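Local structure of 182aa long hypothetical protein (Pyrococcus horikoshii, 2GAN) at residues A[64-69]-A[109-114]; A[82-87]-A[129-134]; A[86-91]-A[102-107]. The protein is of unknown function but, as a member of the GNAT family, probably transfers an acetyl group from acetyl-CoA to an acceptor that has not been identified. All coordinates share one frame; numbering follows the deposited sequence.

Interaction 1 (A[64-69]-A[109-114]); sequences QEFDEL and IEFFVV. With SO4 (sulfate ion), chain D.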
loop_
_atom_site.group_PDB
_atom_site.type_symbol
_atom_site.label_atom_id
_atom_site.label_comp_id
_atom_site.label_asym_id
_atom_site.label_seq_id
_atom_site.Cartn_x
_atom_site.Cartn_y
_atom_site.Cartn_z
ATOM N N GLN A 64 -21.970 10.489 -15.676
ATOM C CA GLN A 64 -22.534 11.393 -14.678
ATOM C C GLN A 64 -21.561 11.963 -13.649
ATOM O O GLN A 64 -21.377 13.173 -13.566
ATOM C CB GLN A 64 -23.648 10.673 -13.929
ATOM C CG GLN A 64 -24.583 9.907 -14.839
ATOM C CD GLN A 64 -25.470 10.817 -15.660
ATOM O OE1 GLN A 64 -25.913 10.454 -16.749
ATOM N NE2 GLN A 64 -25.745 12.001 -15.134
ATOM N N GLU A 65 -20.948 11.088 -12.862
ATOM C CA GLU A 65 -20.043 11.506 -11.803
ATOM C C GLU A 65 -18.947 12.511 -12.156
ATOM O O GLU A 65 -18.876 13.578 -11.558
ATOM C CB GLU A 65 -19.436 10.265 -11.134
ATOM C CG GLU A 65 -18.483 10.559 -9.982
ATOM C CD GLU A 65 -18.361 9.389 -9.021
ATOM O OE1 GLU A 65 -17.291 9.229 -8.394
ATOM O OE2 GLU A 65 -19.350 8.635 -8.879
ATOM N N PHE A 66 -18.098 12.189 -13.123
ATOM C CA PHE A 66 -17.002 13.091 -13.497
ATOM C C PHE A 66 -17.458 14.409 -14.139
ATOM O O PHE A 66 -18.238 14.412 -15.093
ATOM C CB PHE A 66 -16.039 12.363 -14.446
ATOM C CG PHE A 66 -15.377 11.151 -13.836
ATOM C CD1 PHE A 66 -14.700 10.239 -14.641
ATOM C CD2 PHE A 66 -15.421 10.923 -12.458
ATOM C CE1 PHE A 66 -14.080 9.116 -14.092
ATOM C CE2 PHE A 66 -14.801 9.802 -11.895
ATOM C CZ PHE A 66 -14.130 8.900 -12.714
ATOM N N ASP A 67 -16.981 15.533 -13.610
ATOM C CA ASP A 67 -17.337 16.839 -14.169
ATOM C C ASP A 67 -16.266 17.253 -15.184
ATOM O O ASP A 67 -16.544 17.986 -16.139
ATOM C CB ASP A 67 -17.468 17.888 -13.056
ATOM C CG ASP A 67 -18.685 17.647 -12.163
ATOM O OD1 ASP A 67 -19.798 17.432 -12.701
ATOM O OD2 ASP A 67 -18.534 17.678 -10.925
ATOM N N GLU A 68 -15.043 16.767 -14.963
ATOM C CA GLU A 68 -13.913 17.015 -15.849
ATOM C C GLU A 68 -12.960 15.831 -15.766
ATOM O O GLU A 68 -12.611 15.382 -14.672
ATOM C CB GLU A 68 -13.179 18.296 -15.456
ATOM C CG GLU A 68 -14.032 19.535 -15.565
ATOM C CD GLU A 68 -13.253 20.822 -15.332
ATOM O OE1 GLU A 68 -13.878 21.896 -15.396
ATOM O OE2 GLU A 68 -12.031 20.771 -15.087
ATOM N N LEU A 69 -12.567 15.311 -16.925
ATOM C CA LEU A 69 -11.643 14.184 -16.995
ATOM C C LEU A 69 -10.377 14.617 -17.724
ATOM O O LEU A 69 -10.432 15.129 -18.838
ATOM C CB LEU A 69 -12.270 13.005 -17.748
ATOM C CG LEU A 69 -11.289 11.862 -18.072
ATOM C CD1 LEU A 69 -10.749 11.284 -16.767
ATOM C CD2 LEU A 69 -11.976 10.776 -18.889
ATOM N N ILE A 109 -11.069 14.931 -6.127
ATOM C CA ILE A 109 -10.119 14.405 -7.093
ATOM C C ILE A 109 -10.209 12.893 -6.973
ATOM O O ILE A 109 -10.251 12.362 -5.868
ATOM C CB ILE A 109 -8.673 14.844 -6.776
ATOM C CG1 ILE A 109 -8.487 16.316 -7.178
ATOM C CG2 ILE A 109 -7.671 13.923 -7.494
ATOM C CD1 ILE A 109 -7.146 16.916 -6.785
ATOM N N GLU A 110 -10.264 12.204 -8.104
ATOM C CA GLU A 110 -10.341 10.751 -8.101
ATOM C C GLU A 110 -9.928 10.225 -9.465
ATOM O O GLU A 110 -9.514 11.000 -10.339
ATOM C CB GLU A 110 -11.765 10.287 -7.733
ATOM C CG GLU A 110 -12.895 10.808 -8.614
ATOM C CD GLU A 110 -14.291 10.606 -7.990
ATOM O OE1 GLU A 110 -15.289 10.643 -8.736
ATOM O OE2 GLU A 110 -14.401 10.423 -6.758
ATOM N N PHE A 111 -10.003 8.909 -9.646
ATOM C CA PHE A 111 -9.641 8.312 -10.928
ATOM C C PHE A 111 -8.229 8.759 -11.311
ATOM O O PHE A 111 -7.956 9.064 -12.473
ATOM C CB PHE A 111 -10.649 8.769 -11.984
ATOM C CG PHE A 111 -10.757 7.855 -13.161
ATOM C CD1 PHE A 111 -10.383 8.287 -14.426
ATOM C CD2 PHE A 111 -11.310 6.587 -13.021
ATOM C CE1 PHE A 111 -10.565 7.472 -15.541
ATOM C CE2 PHE A 111 -11.498 5.764 -14.124
ATOM C CZ PHE A 111 -11.130 6.204 -15.385
ATOM N N PHE A 112 -7.349 8.800 -10.311
ATOM C CA PHE A 112 -5.957 9.219 -10.473
ATOM C C PHE A 112 -5.066 7.997 -10.600
ATOM O O PHE A 112 -4.828 7.304 -9.622
ATOM C CB PHE A 112 -5.508 10.016 -9.245
ATOM C CG PHE A 112 -4.057 10.437 -9.269
ATOM C CD1 PHE A 112 -3.333 10.534 -8.080
ATOM C CD2 PHE A 112 -3.424 10.774 -10.458
ATOM C CE1 PHE A 112 -2.002 10.959 -8.070
ATOM C CE2 PHE A 112 -2.087 11.203 -10.462
ATOM C CZ PHE A 112 -1.379 11.294 -9.262
ATOM N N VAL A 113 -4.556 7.741 -11.795
ATOM C CA VAL A 113 -3.702 6.589 -11.969
ATOM C C VAL A 113 -2.633 6.848 -13.004
ATOM O O VAL A 113 -2.670 7.850 -13.712
ATOM C CB VAL A 113 -4.528 5.353 -12.387
ATOM C CG1 VAL A 113 -4.585 5.254 -13.907
ATOM C CG2 VAL A 113 -3.936 4.113 -11.761
ATOM N N VAL A 114 -1.673 5.939 -13.080
ATOM C CA VAL A 114 -0.596 6.056 -14.050
ATOM C C VAL A 114 -0.289 4.675 -14.612
ATOM O O VAL A 114 -0.279 3.694 -13.877
ATOM C CB VAL A 114 0.686 6.624 -13.413
ATOM C CG1 VAL A 114 1.822 6.575 -14.426
ATOM C CG2 VAL A 114 0.456 8.056 -12.956
HETATM S S SO4 D . -11.204 6.112 -7.496
HETATM O O1 SO4 D . -9.884 5.624 -7.942
HETATM O O2 SO4 D . -11.069 6.855 -6.222
HETATM O O3 SO4 D . -12.090 4.950 -7.297
HETATM O O4 SO4 D . -11.768 7.010 -8.514
#

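Interaction 2 (A[82-87]-A[129-134]); sequences IALVYK and EFAVKR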
loop_
_atom_site.group_PDB
_atom_site.type_symbol
_atom_site.label_atom_id
_atom_site.label_comp_id
_atom_site.label_asym_id
_atom_site.label_seq_id
_atom_site.Cartn_x
_atom_site.Cartn_y
_atom_site.Cartn_z
ATOM N N ILE A 82 -6.926 11.449 -14.456
ATOM C CA ILE A 82 -7.304 12.156 -13.244
ATOM C C ILE A 82 -8.627 12.885 -13.508
ATOM O O ILE A 82 -8.797 13.549 -14.532
ATOM C CB ILE A 82 -6.207 13.144 -12.778
ATOM C CG1 ILE A 82 -6.456 13.512 -11.310
ATOM C CG2 ILE A 82 -6.182 14.375 -13.674
ATOM C CD1 ILE A 82 -5.277 14.219 -10.617
ATOM N N ALA A 83 -9.557 12.731 -12.574
ATOM C CA ALA A 83 -10.890 13.299 -12.681
ATOM C C ALA A 83 -11.238 14.265 -11.564
ATOM O O ALA A 83 -10.789 14.109 -10.428
ATOM C CB ALA A 83 -11.921 12.164 -12.702
ATOM N N LEU A 84 -12.059 15.258 -11.890
ATOM C CA LEU A 84 -12.501 16.242 -10.906
ATOM C C LEU A 84 -14.010 16.221 -10.755
ATOM O O LEU A 84 -14.741 16.138 -11.748
ATOM C CB LEU A 84 -12.093 17.636 -11.342
ATOM C CG LEU A 84 -10.600 17.739 -11.626
ATOM C CD1 LEU A 84 -10.287 19.157 -12.091
ATOM C CD2 LEU A 84 -9.813 17.367 -10.375
ATOM N N VAL A 85 -14.471 16.298 -9.513
ATOM C CA VAL A 85 -15.894 16.338 -9.227
ATOM C C VAL A 85 -16.119 17.551 -8.346
ATOM O O VAL A 85 -15.555 17.641 -7.256
ATOM C CB VAL A 85 -16.398 15.067 -8.490
ATOM C CG1 VAL A 85 -17.862 15.229 -8.123
ATOM C CG2 VAL A 85 -16.236 13.843 -9.394
ATOM N N TYR A 86 -16.927 18.490 -8.829
ATOM C CA TYR A 86 -17.194 19.713 -8.074
ATOM C C TYR A 86 -18.583 20.337 -8.307
ATOM O O TYR A 86 -18.951 21.282 -7.616
ATOM C CB TYR A 86 -16.096 20.738 -8.384
ATOM C CG TYR A 86 -16.018 21.108 -9.846
ATOM C CD1 TYR A 86 -16.853 22.093 -10.383
ATOM C CD2 TYR A 86 -15.144 20.440 -10.705
ATOM C CE1 TYR A 86 -16.820 22.400 -11.745
ATOM C CE2 TYR A 86 -15.102 20.739 -12.068
ATOM C CZ TYR A 86 -15.941 21.715 -12.579
ATOM O OH TYR A 86 -15.901 22.009 -13.918
ATOM N N LYS A 87 -19.354 19.810 -9.260
ATOM C CA LYS A 87 -20.690 20.353 -9.535
ATOM C C LYS A 87 -21.763 19.778 -8.616
ATOM O O LYS A 87 -22.237 18.658 -8.819
ATOM C CB LYS A 87 -21.118 20.087 -10.975
ATOM C CG LYS A 87 -20.246 20.724 -12.029
ATOM C CD LYS A 87 -20.817 20.469 -13.414
ATOM C CE LYS A 87 -19.789 20.759 -14.494
ATOM N NZ LYS A 87 -19.234 22.131 -14.408
ATOM N N GLU A 129 -0.730 17.945 -9.809
ATOM C CA GLU A 129 -0.514 19.387 -9.760
ATOM C C GLU A 129 -1.550 20.099 -10.623
ATOM O O GLU A 129 -2.144 21.094 -10.212
ATOM C CB GLU A 129 0.893 19.739 -10.257
ATOM C CG GLU A 129 1.104 21.235 -10.484
ATOM C CD GLU A 129 2.484 21.565 -11.036
ATOM O OE1 GLU A 129 2.857 21.007 -12.099
ATOM O OE2 GLU A 129 3.188 22.391 -10.404
ATOM N N PHE A 130 -1.763 19.596 -11.830
ATOM C CA PHE A 130 -2.745 20.210 -12.716
ATOM C C PHE A 130 -4.134 20.189 -12.070
ATOM O O PHE A 130 -4.834 21.192 -12.068
ATOM C CB PHE A 130 -2.781 19.473 -14.055
ATOM C CG PHE A 130 -3.702 20.091 -15.065
ATOM C CD1 PHE A 130 -5.055 19.785 -15.069
ATOM C CD2 PHE A 130 -3.216 20.987 -16.013
ATOM C CE1 PHE A 130 -5.914 20.356 -16.008
ATOM C CE2 PHE A 130 -4.066 21.564 -16.955
ATOM C CZ PHE A 130 -5.421 21.246 -16.948
ATOM N N ALA A 131 -4.507 19.042 -11.503
ATOM C CA ALA A 131 -5.806 18.861 -10.866
ATOM C C ALA A 131 -6.010 19.769 -9.663
ATOM O O ALA A 131 -7.076 20.360 -9.494
ATOM C CB ALA A 131 -5.986 17.404 -10.453
ATOM N N VAL A 132 -5.000 19.868 -8.813
ATOM C CA VAL A 132 -5.114 20.711 -7.648
ATOM C C VAL A 132 -5.325 22.159 -8.075
ATOM O O VAL A 132 -6.196 22.855 -7.533
ATOM C CB VAL A 132 -3.866 20.592 -6.770
ATOM C CG1 VAL A 132 -3.857 21.688 -5.727
ATOM C CG2 VAL A 132 -3.842 19.216 -6.105
ATOM N N LYS A 133 -4.549 22.619 -9.056
ATOM C CA LYS A 133 -4.692 24.001 -9.531
ATOM C C LYS A 133 -6.026 24.247 -10.237
ATOM O O LYS A 133 -6.641 25.301 -10.060
ATOM C CB LYS A 133 -3.533 24.380 -10.459
ATOM C CG LYS A 133 -2.338 24.949 -9.702
ATOM C CD LYS A 133 -1.102 25.109 -10.580
ATOM C CE LYS A 133 0.113 25.465 -9.727
ATOM N NZ LYS A 133 1.391 25.240 -10.458
ATOM N N ARG A 134 -6.478 23.282 -11.028
ATOM C CA ARG A 134 -7.744 23.447 -11.718
ATOM C C ARG A 134 -8.840 23.683 -10.679
ATOM O O ARG A 134 -9.607 24.634 -10.785
ATOM C CB ARG A 134 -8.057 22.209 -12.557
ATOM C CG ARG A 134 -9.440 22.209 -13.190
ATOM C CD ARG A 134 -9.660 23.410 -14.089
ATOM N NE ARG A 134 -11.002 23.367 -14.661
ATOM C CZ ARG A 134 -11.548 24.344 -15.374
ATOM N NH1 ARG A 134 -10.873 25.457 -15.612
ATOM N NH2 ARG A 134 -12.773 24.208 -15.844
#

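Interaction 3 (A[86-91]-A[102-107]); sequences YKRIKE and MNEKVG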
loop_
_atom_site.group_PDB
_atom_site.type_symbol
_atom_site.label_atom_id
_atom_site.label_comp_id
_atom_site.label_asym_id
_atom_site.label_seq_id
_atom_site.Cartn_x
_atom_site.Cartn_y
_atom_site.Cartn_z
ATOM N N TYR A 86 -16.927 18.490 -8.829
ATOM C CA TYR A 86 -17.194 19.713 -8.074
ATOM C C TYR A 86 -18.583 20.337 -8.307
ATOM O O TYR A 86 -18.951 21.282 -7.616
ATOM C CB TYR A 86 -16.096 20.738 -8.384
ATOM C CG TYR A 86 -16.018 21.108 -9.846
ATOM C CD1 TYR A 86 -16.853 22.093 -10.383
ATOM C CD2 TYR A 86 -15.144 20.440 -10.705
ATOM C CE1 TYR A 86 -16.820 22.400 -11.745
ATOM C CE2 TYR A 86 -15.102 20.739 -12.068
ATOM C CZ TYR A 86 -15.941 21.715 -12.579
ATOM O OH TYR A 86 -15.901 22.009 -13.918
ATOM N N LYS A 87 -19.354 19.810 -9.260
ATOM C CA LYS A 87 -20.690 20.353 -9.535
ATOM C C LYS A 87 -21.763 19.778 -8.616
ATOM O O LYS A 87 -22.237 18.658 -8.819
ATOM C CB LYS A 87 -21.118 20.087 -10.975
ATOM C CG LYS A 87 -20.246 20.724 -12.029
ATOM C CD LYS A 87 -20.817 20.469 -13.414
ATOM C CE LYS A 87 -19.789 20.759 -14.494
ATOM N NZ LYS A 87 -19.234 22.131 -14.408
ATOM N N ARG A 88 -22.153 20.571 -7.623
ATOM C CA ARG A 88 -23.170 20.192 -6.649
ATOM C C ARG A 88 -22.904 18.829 -6.008
ATOM O O ARG A 88 -23.642 17.868 -6.229
ATOM C CB ARG A 88 -24.559 20.213 -7.302
ATOM C CG ARG A 88 -25.453 21.391 -6.858
ATOM C CD ARG A 88 -25.196 22.685 -7.638
ATOM N NE ARG A 88 -23.813 23.148 -7.548
ATOM C CZ ARG A 88 -23.226 23.534 -6.423
ATOM N NH1 ARG A 88 -23.904 23.518 -5.280
ATOM N NH2 ARG A 88 -21.955 23.919 -6.437
ATOM N N ILE A 89 -21.853 18.757 -5.198
ATOM C CA ILE A 89 -21.512 17.512 -4.531
ATOM C C ILE A 89 -22.689 16.963 -3.726
ATOM O O ILE A 89 -22.911 15.752 -3.693
ATOM C CB ILE A 89 -20.304 17.682 -3.573
ATOM C CG1 ILE A 89 -19.029 17.954 -4.372
ATOM C CG2 ILE A 89 -20.111 16.418 -2.752
ATOM C CD1 ILE A 89 -19.039 19.261 -5.109
ATOM N N LYS A 90 -23.440 17.855 -3.086
ATOM C CA LYS A 90 -24.585 17.458 -2.268
ATOM C C LYS A 90 -25.562 16.534 -2.993
ATOM O O LYS A 90 -26.312 15.805 -2.349
ATOM C CB LYS A 90 -25.340 18.699 -1.765
ATOM C CG LYS A 90 -26.464 18.383 -0.773
ATOM C CD LYS A 90 -27.294 19.611 -0.385
ATOM C CE LYS A 90 -26.498 20.618 0.443
ATOM N NZ LYS A 90 -27.366 21.729 0.966
ATOM N N GLU A 91 -25.548 16.562 -4.326
ATOM C CA GLU A 91 -26.447 15.725 -5.113
ATOM C C GLU A 91 -25.721 14.709 -5.994
ATOM O O GLU A 91 -26.319 14.131 -6.898
ATOM C CB GLU A 91 -27.360 16.591 -5.995
ATOM C CG GLU A 91 -28.250 17.574 -5.231
ATOM C CD GLU A 91 -27.549 18.890 -4.938
ATOM O OE1 GLU A 91 -28.148 19.757 -4.259
ATOM O OE2 GLU A 91 -26.395 19.057 -5.394
HETATM N N MSE A 102 -20.311 18.302 1.866
HETATM C CA MSE A 102 -21.307 18.679 0.877
HETATM C C MSE A 102 -21.523 20.183 0.863
HETATM O O MSE A 102 -22.614 20.656 1.155
HETATM C CB MSE A 102 -22.634 17.966 1.145
HETATM C CG MSE A 102 -22.551 16.457 1.037
HETATM SE SE MSE A 102 -24.237 15.628 1.475
HETATM C CE MSE A 102 -23.680 13.783 1.515
ATOM N N ASN A 103 -20.480 20.935 0.519
ATOM C CA ASN A 103 -20.587 22.390 0.465
ATOM C C ASN A 103 -19.872 22.957 -0.766
ATOM O O ASN A 103 -19.074 22.270 -1.402
ATOM C CB ASN A 103 -20.026 23.009 1.745
ATOM C CG ASN A 103 -18.525 22.954 1.803
ATOM O OD1 ASN A 103 -17.836 23.630 1.037
ATOM N ND2 ASN A 103 -18.005 22.145 2.711
ATOM N N GLU A 104 -20.163 24.217 -1.081
ATOM C CA GLU A 104 -19.620 24.906 -2.252
ATOM C C GLU A 104 -18.101 24.973 -2.387
ATOM O O GLU A 104 -17.594 25.114 -3.496
ATOM C CB GLU A 104 -20.195 26.323 -2.324
ATOM C CG GLU A 104 -20.032 27.019 -3.671
ATOM C CD GLU A 104 -20.824 26.352 -4.788
ATOM O OE1 GLU A 104 -21.993 25.979 -4.553
ATOM O OE2 GLU A 104 -20.290 26.219 -5.910
ATOM N N LYS A 105 -17.369 24.891 -1.282
ATOM C CA LYS A 105 -15.915 24.942 -1.383
ATOM C C LYS A 105 -15.257 23.570 -1.513
ATOM O O LYS A 105 -14.035 23.464 -1.456
ATOM C CB LYS A 105 -15.310 25.684 -0.189
ATOM C CG LYS A 105 -15.459 27.200 -0.287
ATOM C CD LYS A 105 -14.377 27.929 0.502
ATOM C CE LYS A 105 -12.985 27.721 -0.101
ATOM N NZ LYS A 105 -12.795 28.394 -1.418
ATOM N N VAL A 106 -16.056 22.523 -1.696
ATOM C CA VAL A 106 -15.497 21.177 -1.825
ATOM C C VAL A 106 -15.203 20.766 -3.269
ATOM O O VAL A 106 -16.035 20.923 -4.164
ATOM C CB VAL A 106 -16.425 20.103 -1.177
ATOM C CG1 VAL A 106 -15.874 18.713 -1.430
ATOM C CG2 VAL A 106 -16.525 20.337 0.325
ATOM N N GLY A 107 -14.000 20.242 -3.478
ATOM C CA GLY A 107 -13.583 19.773 -4.786
ATOM C C GLY A 107 -13.017 18.371 -4.633
ATOM O O GLY A 107 -12.134 18.140 -3.805
#

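Interaction 1 (A[64-69]-A[109-114])
Phe66 drives one corner of its ring against Phe111, and their side chains cross at about a right angle. CE1 of Phe66 lies over one face of the Phe111 ring, offset toward the rim, while Phe66 CZ rests 3.6 Å from Phe111 CB. The ring planes are inclined at 54°. Leu69 CD1 adds an aliphatic partner 3.8 Å from Phe111 CD1. This is buried within a GNAT-type fold, where the loop leaving helix 47-65 faces strand 106-114. Phe111 takes a left-handed-helical backbone conformation that breaks the strand's regular course, and Phe111 N donates a hydrogen bond to O4 of a bound sulfate, 2.8 Å away. Arg61 also holds this ion, probably from the crystallisation liquor; in GNAT relatives the bulged strand here binds acetyl-CoA, and this site is consistent with such a role. An alanine at Phe111 would probably open a gap beside Phe66 CE1 and Leu69 CD1, leaving the Phe66 ring free to shift. The Glu110 chain runs out extended beyond CG (chi2 -165°), with OE1 at the Phe66 ring edge, 3.3 Å from CE2. That same OE1 lies 2.5 Å from Glu65 OE1, with Arg61 making long, weak ion pairs to both acids.

Interaction 2 (A[82-87]-A[129-134])
The Tyr86 hydroxyl lies oblique to the Arg134 guanidinium, OH 4.3 Å from NH2, a distance at which they are neighbours rather than bonded partners. What brings them together is Glu68, whose OE1 forms a salt bridge with Arg134 NH2 and a hydrogen bond with the Tyr86 hydroxyl. On the helix, the Phe130 ring makes an edge-to-face pair with Tyr70 on strand 68-74.

Beneath these polar tips the contact is aliphatic. Leu84 divides its two methyls between Ala131 and Arg134, residues three apart and so about one turn apart on the same side of the helix: its CD1 presses on Arg134 CG at 3.4 Å, and its CD2 lies 3.8 Å from Ala131 CB. CG is anti to the carbonyl carbon (chi1 -54°), and the turn about the next bond (chi2 178°) carries CD1 to Arg134. Ile82 sends CD1 onto the same alanine methyl, and at 3.3 Å from Ala131 CB the fit is tighter than usual van der Waals contact. Alanine suits this place because a single methyl lets the helix come down on both branched residues.

The strand and helix segments run nearly parallel, 15° apart, with their axes 9.2 Å apart. Helix 123-137 is the helix of the beta-alpha-beta crossover linking strands 106-114 and 141-146, and it covers one face of the sheet, reaching across to strand 78-85.

Arginine does two jobs here. Its CB and CG serve as hydrocarbon against Leu84, while the charged end goes on to Glu68. Lys87 NZ lies 6.9 Å from Arg134 NH2, and the carboxylate of Glu68 would be expected to soften the repulsion between these two positive charges.

Interaction 3 (A[86-91]-A[102-107])
A long connection links the antiparallel neighbours 78-85 and 106-114 of the GNAT-type sheet, and here its two ends come back together. Arg88 and Glu104 tie them at the surface by a salt bridge. Arg88 NH2 lies 2.8 Å from Glu104 OE1, a weak hydrogen bond with a bent N-H...O angle of 124°, and 2.9 Å from Glu104 OE2. The guanidinium and carboxylate planes are nearly parallel, 8° apart. A bend in the Glu104 chain at chi2 (66°) swings CD, and with it the carboxylate, over toward Arg88; OE2 has a second cationic partner in Lys140.

Glu104 rides on a type I turn from Asn103 to Val106. Asn103 suits the first position because its short amide folds back as an Asx turn, OD1 accepting from Lys105 N at 2.7 Å in the carbonyl plane.

Ile89 and Val106 form an apolar pair, Ile89 CG1 lying 4.4 Å from Val106 CG1, and Val97 of the intervening loop also packs on Ile89. Ile89 CD1 in addition touches the backbone, 3.6 Å from Val106 O. Lys90 and Met102, a selenomethionine, cross at about a right angle; the lysine contributes its hydrocarbon part, with CB 4.0 Å from Met102 CB. Near the start of strand 106-114, Tyr86 CB stands 4.5 Å from Gly107 CA.

From the N terminus, segment 64-69 comes first, at the end of helix 47-65 and the start of strand 68-74, and interaction 1 closes a loop when the chain returns along strand 106-114. Interaction 3 is nested within that loop, closing the shorter connection between strands 78-85 and 106-114. Interaction 2 leaves from the same stretch as interaction 3, sharing Tyr86 and Lys87, but ends beyond residue 114 on helix 123-137, so it crosses interaction 1. Glu68 of segment 64-69 links interactions 1 and 2. Together the three contacts tie the central strands to the loop after helix 47-65, to helix 123-137 and to the inter-strand connection.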